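Local coordinates for protein putative TetR family transcriptional regulator (Streptomyces coelicolor A3, PDB 3BQY) that probably acts as a DNA-binding transcriptional regulator of the TetR family, recognising a cis-regulatory region and adjusting transcription there, at residues 59-64 with 81-86; 113-118 with 131-136; 148-153 with 158-163. All blocks are in the same frame, centred on the assembly; numbering follows the deposited sequence.

Interaction 1 (59-64 with 81-86); sequences DGVADA and ARALRA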
loop_
_atom_site.group_PDB
_atom_site.type_symbol
_atom_site.label_atom_id
_atom_site.label_comp_id
_atom_site.label_asym_id
_atom_site.label_seq_id
_atom_site.Cartn_x
_atom_site.Cartn_y
_atom_site.Cartn_z
ATOM N N ASP A 59 -5.622 -18.109 -1.953
ATOM C CA ASP A 59 -5.937 -19.493 -1.599
ATOM C C ASP A 59 -4.736 -20.125 -0.882
ATOM O O ASP A 59 -3.601 -20.034 -1.349
ATOM C CB ASP A 59 -6.233 -20.281 -2.874
ATOM C CG ASP A 59 -6.554 -21.723 -2.591
ATOM O OD1 ASP A 59 -7.465 -21.997 -1.768
ATOM O OD2 ASP A 59 -5.880 -22.589 -3.190
ATOM N N GLY A 60 -4.954 -20.714 0.277
ATOM C CA GLY A 60 -3.826 -21.365 0.930
ATOM C C GLY A 60 -2.894 -20.489 1.749
ATOM O O GLY A 60 -2.096 -21.024 2.516
ATOM N N VAL A 61 -2.990 -19.160 1.625
ATOM C CA VAL A 61 -2.165 -18.269 2.440
ATOM C C VAL A 61 -2.298 -18.549 3.947
ATOM O O VAL A 61 -1.285 -18.610 4.640
ATOM C CB VAL A 61 -2.392 -16.804 2.083
ATOM C CG1 VAL A 61 -1.676 -15.864 3.037
ATOM C CG2 VAL A 61 -1.900 -16.547 0.619
ATOM N N ALA A 62 -3.530 -18.737 4.431
ATOM C CA ALA A 62 -3.769 -18.929 5.870
ATOM C C ALA A 62 -3.050 -20.178 6.397
ATOM O O ALA A 62 -2.717 -20.260 7.578
ATOM C CB ALA A 62 -5.266 -19.041 6.144
ATOM N N ASP A 63 -2.833 -21.160 5.521
ATOM C CA ASP A 63 -2.175 -22.403 5.940
ATOM C C ASP A 63 -0.671 -22.265 6.176
ATOM O O ASP A 63 -0.051 -23.153 6.766
ATOM C CB ASP A 63 -2.463 -23.491 4.920
ATOM C CG ASP A 63 -3.964 -23.802 4.834
ATOM O OD1 ASP A 63 -4.631 -23.825 5.894
ATOM O OD2 ASP A 63 -4.460 -23.993 3.726
ATOM N N ALA A 64 -0.097 -21.138 5.755
ATOM C CA ALA A 64 1.324 -20.849 6.007
ATOM C C ALA A 64 1.689 -20.829 7.495
ATOM O O ALA A 64 2.836 -21.096 7.847
ATOM C CB ALA A 64 1.743 -19.534 5.342
ATOM N N ALA A 81 2.697 -13.385 6.724
ATOM C CA ALA A 81 2.994 -12.165 5.961
ATOM C C ALA A 81 3.788 -12.500 4.710
ATOM O O ALA A 81 3.484 -12.012 3.623
ATOM C CB ALA A 81 3.790 -11.159 6.828
ATOM N N ARG A 82 4.805 -13.345 4.847
ATOM C CA ARG A 82 5.566 -13.774 3.666
ATOM C C ARG A 82 4.712 -14.476 2.604
ATOM O O ARG A 82 4.904 -14.281 1.400
ATOM C CB ARG A 82 6.670 -14.758 4.069
ATOM C CG ARG A 82 7.836 -14.147 4.733
ATOM C CD ARG A 82 8.939 -15.193 4.955
ATOM N NE ARG A 82 9.779 -14.663 6.000
ATOM C CZ ARG A 82 9.990 -15.219 7.169
ATOM N NH1 ARG A 82 9.468 -16.410 7.464
ATOM N NH2 ARG A 82 10.803 -14.604 8.014
ATOM N N ALA A 83 3.804 -15.338 3.051
ATOM C CA ALA A 83 2.953 -16.080 2.133
ATOM C C ALA A 83 2.001 -15.133 1.439
ATOM O O ALA A 83 1.728 -15.304 0.256
ATOM C CB ALA A 83 2.157 -17.172 2.867
ATOM N N LEU A 84 1.512 -14.117 2.150
ATOM C CA LEU A 84 0.666 -13.113 1.500
ATOM C C LEU A 84 1.457 -12.366 0.412
ATOM O O LEU A 84 0.993 -12.222 -0.729
ATOM C CB LEU A 84 0.090 -12.123 2.544
ATOM C CG LEU A 84 -0.695 -10.924 1.922
ATOM C CD1 LEU A 84 -1.895 -11.386 1.074
ATOM C CD2 LEU A 84 -1.170 -9.917 2.998
ATOM N N ARG A 85 2.643 -11.875 0.758
ATOM C CA ARG A 85 3.521 -11.253 -0.225
ATOM C C ARG A 85 3.760 -12.156 -1.448
ATOM O O ARG A 85 3.663 -11.709 -2.589
ATOM C CB ARG A 85 4.852 -10.857 0.423
ATOM C CG ARG A 85 5.828 -10.268 -0.562
ATOM C CD ARG A 85 7.097 -9.791 0.131
ATOM N NE ARG A 85 8.113 -9.366 -0.829
ATOM C CZ ARG A 85 9.118 -10.123 -1.248
ATOM N NH1 ARG A 85 9.269 -11.342 -0.761
ATOM N NH2 ARG A 85 9.983 -9.661 -2.147
ATOM N N ALA A 86 4.089 -13.411 -1.200
ATOM C CA ALA A 86 4.401 -14.346 -2.269
ATOM C C ALA A 86 3.185 -14.560 -3.176
ATOM O O ALA A 86 3.331 -14.609 -4.402
ATOM C CB ALA A 86 4.887 -15.683 -1.675
#

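Interaction 2 (113-118 with 131-136); sequences DGLVGV and RALYSV. With PO4 (phosphate ion), chain C.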
loop_
_atom_site.group_PDB
_atom_site.type_symbol
_atom_site.label_atom_id
_atom_site.label_comp_id
_atom_site.label_asym_id
_atom_site.label_seq_id
_atom_site.Cartn_x
_atom_site.Cartn_y
_atom_site.Cartn_z
ATOM N N ASP A 113 -8.220 -14.137 10.338
ATOM C CA ASP A 113 -8.558 -14.851 11.575
ATOM C C ASP A 113 -7.339 -15.620 12.101
ATOM O O ASP A 113 -7.071 -15.634 13.303
ATOM C CB ASP A 113 -9.748 -15.805 11.304
ATOM C CG ASP A 113 -10.292 -16.440 12.578
ATOM O OD1 ASP A 113 -10.850 -15.727 13.430
ATOM O OD2 ASP A 113 -10.148 -17.650 12.737
ATOM N N GLY A 114 -6.601 -16.260 11.183
ATOM C CA GLY A 114 -5.434 -17.061 11.541
ATOM C C GLY A 114 -4.365 -16.175 12.158
ATOM O O GLY A 114 -3.799 -16.521 13.201
ATOM N N LEU A 115 -4.089 -15.033 11.525
ATOM C CA LEU A 115 -3.073 -14.090 12.048
ATOM C C LEU A 115 -3.446 -13.545 13.428
ATOM O O LEU A 115 -2.624 -13.561 14.357
ATOM C CB LEU A 115 -2.822 -12.933 11.061
ATOM C CG LEU A 115 -1.550 -12.082 11.337
ATOM C CD1 LEU A 115 -1.092 -11.313 10.060
ATOM C CD2 LEU A 115 -1.744 -11.105 12.449
ATOM N N VAL A 116 -4.677 -13.048 13.568
ATOM C CA VAL A 116 -5.144 -12.563 14.871
ATOM C C VAL A 116 -5.075 -13.690 15.928
ATOM O O VAL A 116 -4.665 -13.452 17.081
ATOM C CB VAL A 116 -6.592 -11.969 14.768
ATOM C CG1 VAL A 116 -7.132 -11.589 16.167
ATOM C CG2 VAL A 116 -6.627 -10.734 13.812
ATOM N N GLY A 117 -5.482 -14.909 15.536
ATOM C CA GLY A 117 -5.433 -16.076 16.428
ATOM C C GLY A 117 -4.030 -16.413 16.917
ATOM O O GLY A 117 -3.808 -16.724 18.085
ATOM N N VAL A 118 -3.067 -16.364 16.016
ATOM C CA VAL A 118 -1.670 -16.635 16.412
ATOM C C VAL A 118 -1.251 -15.686 17.548
ATOM O O VAL A 118 -0.672 -16.114 18.546
ATOM C CB VAL A 118 -0.733 -16.472 15.186
ATOM C CG1 VAL A 118 0.750 -16.379 15.615
ATOM C CG2 VAL A 118 -0.946 -17.675 14.240
ATOM N N ARG A 131 -5.191 -4.864 15.900
ATOM C CA ARG A 131 -4.435 -3.766 15.305
ATOM C C ARG A 131 -3.191 -4.269 14.585
ATOM O O ARG A 131 -2.799 -3.724 13.556
ATOM C CB ARG A 131 -4.094 -2.717 16.373
ATOM C CG ARG A 131 -5.324 -1.908 16.778
ATOM C CD ARG A 131 -5.016 -0.806 17.767
ATOM N NE ARG A 131 -4.427 -1.304 19.018
ATOM C CZ ARG A 131 -5.078 -1.407 20.173
ATOM N NH1 ARG A 131 -6.368 -1.051 20.252
ATOM N NH2 ARG A 131 -4.425 -1.858 21.252
ATOM N N ALA A 132 -2.564 -5.320 15.118
ATOM C CA ALA A 132 -1.381 -5.908 14.487
ATOM C C ALA A 132 -1.740 -6.500 13.113
ATOM O O ALA A 132 -0.958 -6.424 12.176
ATOM C CB ALA A 132 -0.786 -7.024 15.382
ATOM N N LEU A 133 -2.927 -7.092 13.005
ATOM C CA LEU A 133 -3.378 -7.625 11.726
ATOM C C LEU A 133 -3.320 -6.517 10.684
ATOM O O LEU A 133 -2.734 -6.724 9.606
ATOM C CB LEU A 133 -4.815 -8.194 11.842
ATOM C CG LEU A 133 -5.578 -8.364 10.506
ATOM C CD1 LEU A 133 -4.882 -9.444 9.661
ATOM C CD2 LEU A 133 -7.093 -8.669 10.795
ATOM N N TYR A 134 -3.892 -5.352 10.997
ATOM C CA TYR A 134 -3.888 -4.233 10.052
ATOM C C TYR A 134 -2.465 -3.739 9.777
ATOM O O TYR A 134 -2.118 -3.451 8.640
ATOM C CB TYR A 134 -4.753 -3.056 10.552
ATOM C CG TYR A 134 -6.225 -3.354 10.343
ATOM C CD1 TYR A 134 -6.820 -3.189 9.092
ATOM C CD2 TYR A 134 -6.991 -3.881 11.357
ATOM C CE1 TYR A 134 -8.185 -3.504 8.881
ATOM C CE2 TYR A 134 -8.348 -4.202 11.150
ATOM C CZ TYR A 134 -8.928 -4.012 9.917
ATOM O OH TYR A 134 -10.268 -4.336 9.742
ATOM N N SER A 135 -1.639 -3.667 10.806
ATOM C CA SER A 135 -0.265 -3.148 10.601
ATOM C C SER A 135 0.503 -4.078 9.659
ATOM O O SER A 135 1.158 -3.622 8.711
ATOM C CB SER A 135 0.508 -3.033 11.914
ATOM O OG SER A 135 -0.192 -2.243 12.866
ATOM N N VAL A 136 0.433 -5.380 9.922
ATOM C CA VAL A 136 1.191 -6.356 9.128
ATOM C C VAL A 136 0.639 -6.437 7.698
ATOM O O VAL A 136 1.410 -6.442 6.710
ATOM C CB VAL A 136 1.151 -7.777 9.778
ATOM C CG1 VAL A 136 1.747 -8.797 8.834
ATOM C CG2 VAL A 136 1.901 -7.775 11.122
HETATM P P PO4 C . -9.020 0.853 17.848
HETATM O O1 PO4 C . -9.505 2.217 18.283
HETATM O O2 PO4 C . -7.871 1.047 16.882
HETATM O O3 PO4 C . -8.539 0.058 19.035
HETATM O O4 PO4 C . -10.141 0.137 17.168
#

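Interaction 3 (148-153 with 158-163); sequences QAALTP and PLDEAT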
loop_
_atom_site.group_PDB
_atom_site.type_symbol
_atom_site.label_atom_id
_atom_site.label_comp_id
_atom_site.label_asym_id
_atom_site.label_seq_id
_atom_site.Cartn_x
_atom_site.Cartn_y
_atom_site.Cartn_z
ATOM N N GLN A 148 6.092 -4.162 -6.957
ATOM C CA GLN A 148 5.557 -4.434 -8.298
ATOM C C GLN A 148 5.586 -3.214 -9.228
ATOM O O GLN A 148 5.844 -3.353 -10.436
ATOM C CB GLN A 148 4.177 -5.092 -8.236
ATOM C CG GLN A 148 4.315 -6.531 -7.728
ATOM C CD GLN A 148 3.009 -7.256 -7.604
ATOM O OE1 GLN A 148 2.035 -6.712 -7.080
ATOM N NE2 GLN A 148 2.987 -8.514 -8.045
ATOM N N ALA A 149 5.345 -2.036 -8.674
ATOM C CA ALA A 149 5.464 -0.793 -9.441
ATOM C C ALA A 149 6.871 -0.625 -10.024
ATOM O O ALA A 149 7.029 -0.141 -11.158
ATOM C CB ALA A 149 5.095 0.404 -8.586
ATOM N N ALA A 150 7.880 -1.007 -9.242
ATOM C CA ALA A 150 9.288 -0.891 -9.622
ATOM C C ALA A 150 9.675 -1.879 -10.706
ATOM O O ALA A 150 10.530 -1.567 -11.545
ATOM C CB ALA A 150 10.183 -1.075 -8.424
ATOM N N LEU A 151 9.055 -3.055 -10.688
ATOM C CA LEU A 151 9.372 -4.120 -11.642
ATOM C C LEU A 151 8.585 -4.002 -12.945
ATOM O O LEU A 151 8.866 -4.722 -13.897
ATOM C CB LEU A 151 9.142 -5.505 -11.011
ATOM C CG LEU A 151 9.975 -5.860 -9.769
ATOM C CD1 LEU A 151 9.289 -6.960 -8.950
ATOM C CD2 LEU A 151 11.404 -6.255 -10.150
ATOM N N THR A 152 7.600 -3.107 -12.972
ATOM C CA THR A 152 6.817 -2.816 -14.175
ATOM C C THR A 152 7.737 -2.186 -15.209
ATOM O O THR A 152 8.538 -1.322 -14.850
ATOM C CB THR A 152 5.635 -1.847 -13.878
ATOM O OG1 THR A 152 4.870 -2.348 -12.774
ATOM C CG2 THR A 152 4.704 -1.699 -15.099
ATOM N N PRO A 153 7.651 -2.635 -16.485
ATOM C CA PRO A 153 8.470 -2.029 -17.553
ATOM C C PRO A 153 8.483 -0.497 -17.446
ATOM O O PRO A 153 7.422 0.125 -17.522
ATOM C CB PRO A 153 7.754 -2.464 -18.836
ATOM C CG PRO A 153 7.056 -3.760 -18.474
ATOM C CD PRO A 153 6.795 -3.737 -16.988
ATOM N N PRO A 158 6.955 6.069 -5.826
ATOM C CA PRO A 158 7.679 7.297 -5.446
ATOM C C PRO A 158 9.146 7.083 -5.063
ATOM O O PRO A 158 9.937 8.033 -5.150
ATOM C CB PRO A 158 6.891 7.816 -4.239
ATOM C CG PRO A 158 6.235 6.571 -3.659
ATOM C CD PRO A 158 5.886 5.731 -4.857
ATOM N N LEU A 159 9.501 5.869 -4.627
ATOM C CA LEU A 159 10.865 5.597 -4.141
ATOM C C LEU A 159 11.523 4.494 -4.970
ATOM O O LEU A 159 12.308 3.690 -4.452
ATOM C CB LEU A 159 10.857 5.251 -2.642
ATOM C CG LEU A 159 10.258 6.300 -1.698
ATOM C CD1 LEU A 159 10.216 5.784 -0.267
ATOM C CD2 LEU A 159 11.055 7.592 -1.787
ATOM N N ASP A 160 11.189 4.471 -6.260
ATOM C CA ASP A 160 11.742 3.497 -7.184
ATOM C C ASP A 160 13.269 3.618 -7.141
ATOM O O ASP A 160 13.832 4.707 -7.332
ATOM C CB ASP A 160 11.195 3.745 -8.590
ATOM C CG ASP A 160 11.646 2.692 -9.609
ATOM O OD1 ASP A 160 12.827 2.294 -9.618
ATOM O OD2 ASP A 160 10.819 2.289 -10.441
ATOM N N GLU A 161 13.904 2.488 -6.831
ATOM C CA GLU A 161 15.363 2.316 -6.842
ATOM C C GLU A 161 16.110 3.084 -7.941
ATOM O O GLU A 161 16.925 3.960 -7.631
ATOM C CB GLU A 161 15.725 0.821 -6.899
ATOM C CG GLU A 161 14.562 -0.114 -7.249
ATOM C CD GLU A 161 14.819 -0.932 -8.499
ATOM O OE1 GLU A 161 15.785 -0.622 -9.245
ATOM O OE2 GLU A 161 14.039 -1.878 -8.747
ATOM N N ALA A 162 15.830 2.781 -9.204
ATOM C CA ALA A 162 16.548 3.414 -10.327
ATOM C C ALA A 162 16.318 4.934 -10.381
ATOM O O ALA A 162 17.253 5.714 -10.585
ATOM C CB ALA A 162 16.162 2.769 -11.633
ATOM N N THR A 163 15.065 5.332 -10.185
ATOM C CA THR A 163 14.657 6.735 -10.203
ATOM C C THR A 163 15.440 7.575 -9.161
ATOM O O THR A 163 15.975 8.645 -9.491
ATOM C CB THR A 163 13.120 6.849 -10.015
ATOM O OG1 THR A 163 12.472 5.933 -10.910
ATOM C CG2 THR A 163 12.622 8.265 -10.319
HETATM O O HOH W 1 12.561 0.243 -11.533
#

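Interaction 1 (59-64 with 81-86)
V61 O accepts the backbone N-H of A64 across 3.0 Å, and this i to i+3 bond, at the start of a 3-10 segment, helps bring the side chains of V61 and A64 round to helix 73-89. The principle it illustrates is that a short turn can meet a helix through small apolar groups: between residues 59-64 and 81-86 the meeting is apolar, with no hydrogen bond across. The closest approach is methyl to methyl: A64 CB lies 3.4 Å from A83 CB, tighter than an ordinary carbon contact. V61 is turned so that CG1 stands anti to its backbone N (chi1 173°), which carries that methyl over the helix surface, 3.7 Å from L84 N and 4.1 Å from A83 CB. Its other branch, CG2, approaches A83 O at 3.9 Å. L84 meets the CG1 methyl chiefly with its backbone, N and CA, and its CB stands a little farther off at 4.2 Å from V61 CG1. The turn has a polar tie to the same helix outside the apolar patch, since A64 O accepts from R79 NE. Helix 106-121 closes the site through F111, which touches both V61 and L84, while A81 faces helices 126-151 and 188-206.

Interaction 2 (113-118 with 131-136)
V116 and L133, with L115 and V136 beside them, form a buried helix-helix interface in the all-helical C-terminal domain of the TetR fold. The axes of the two short segments approach to 9.3 Å and run at 123° to each other, nearer antiparallel than parallel. V116 lays CG2 across L133, 3.7 Å from L133 CD2 and about as near L133 CB. L115 divides its branches: CD2 rests on the opposite backbone, 3.9 Å from L133 CA, while CD1 reaches V136 CG1 at 4.0 Å. CG of L115, anti to the backbone N (chi1 -166°), sets this branch point over the other helix. Across the interface the contact is wholly apolar.

In the next shell, L80 of helix 73-89 packs on L115 and A112 on L133. The far face of helix 126-151 meets the second subunit, where L159 O of that chain accepts from Y134 OH and F194 of that chain packs on R131, and D113 OD1 accepts from L176 N of the second subunit, consistent with the helical dimer interface of TetR-family proteins.

R131 points away from the apolar patch and donates one bent hydrogen bond (137°) to a phosphate ion, probably from the crystallisation liquor, while its NH2 pairs with D128. A leucine in its place would probably leave both D128 and the phosphate without their cationic mate. The bend at chi3 folds the chain round the anion, whose O3 lies at the edge of the guanidinium, in its plane, 2.7 Å from R131 NH1.

Interaction 3 (148-153 with 158-163)
A150 and D160 make a small, partly water-bridged contact between the C-terminal end of helix 126-151 and the start of helix 161-167, with a short loop joining the two. No direct hydrogen bond crosses it. Instead a water molecule sits between the segments, 2.7 Å from A150 O and 2.8 Å from D160 OD1, placed to donate to either, though it has more acceptors in reach than protons; it lies between the last turn of one helix and the N-cap residue of the next. The direct touches are van der Waals: D160 OD2 stands 3.6 Å from A150 CA, and A150 CB has E161 OE2 at 4.0 Å. The glutamate gets there by a chain bent at chi2, after a nearly eclipsed first torsion of 13°.

D160 does several jobs with one carboxylate. Its OD2 accepts from G156 N in the connecting loop, while OD1 takes a weak bond from A162 N at 3.1 Å. Within 148-153, T152 OG1 turns back to Q148 O at 2.7 Å, a side-chain bond that occupies a carbonyl near the end of helix 126-151. F188 of helix 188-206 packs on A150 and E161, and P158 O accepts from T104 of the second subunit. D160 is thus the N-cap of helix 161-167, its weak bond from A162 N being the familiar side-chain cap of a helix that follows a loop.

Interactions 1 and 2 adjoin: A81 CB, on helix 73-89, packs 3.7 Å from V136 CG1, and helix 106-121, which supplies one side of interaction 2, also flanks interaction 1. Interaction 2 is the fully buried member, whereas interactions 1 and 3 are partly buried. Chemistry follows place: branched side chains fill the helix-helix interface, methyl groups join a turn to a helix, and a water and a capping carboxylate mark the loop between two helix ends. Interactions 2 and 3 share helix 126-151, yet their centres are about 29 Å apart, on opposite sides of the chain's centre, and both meet the second subunit.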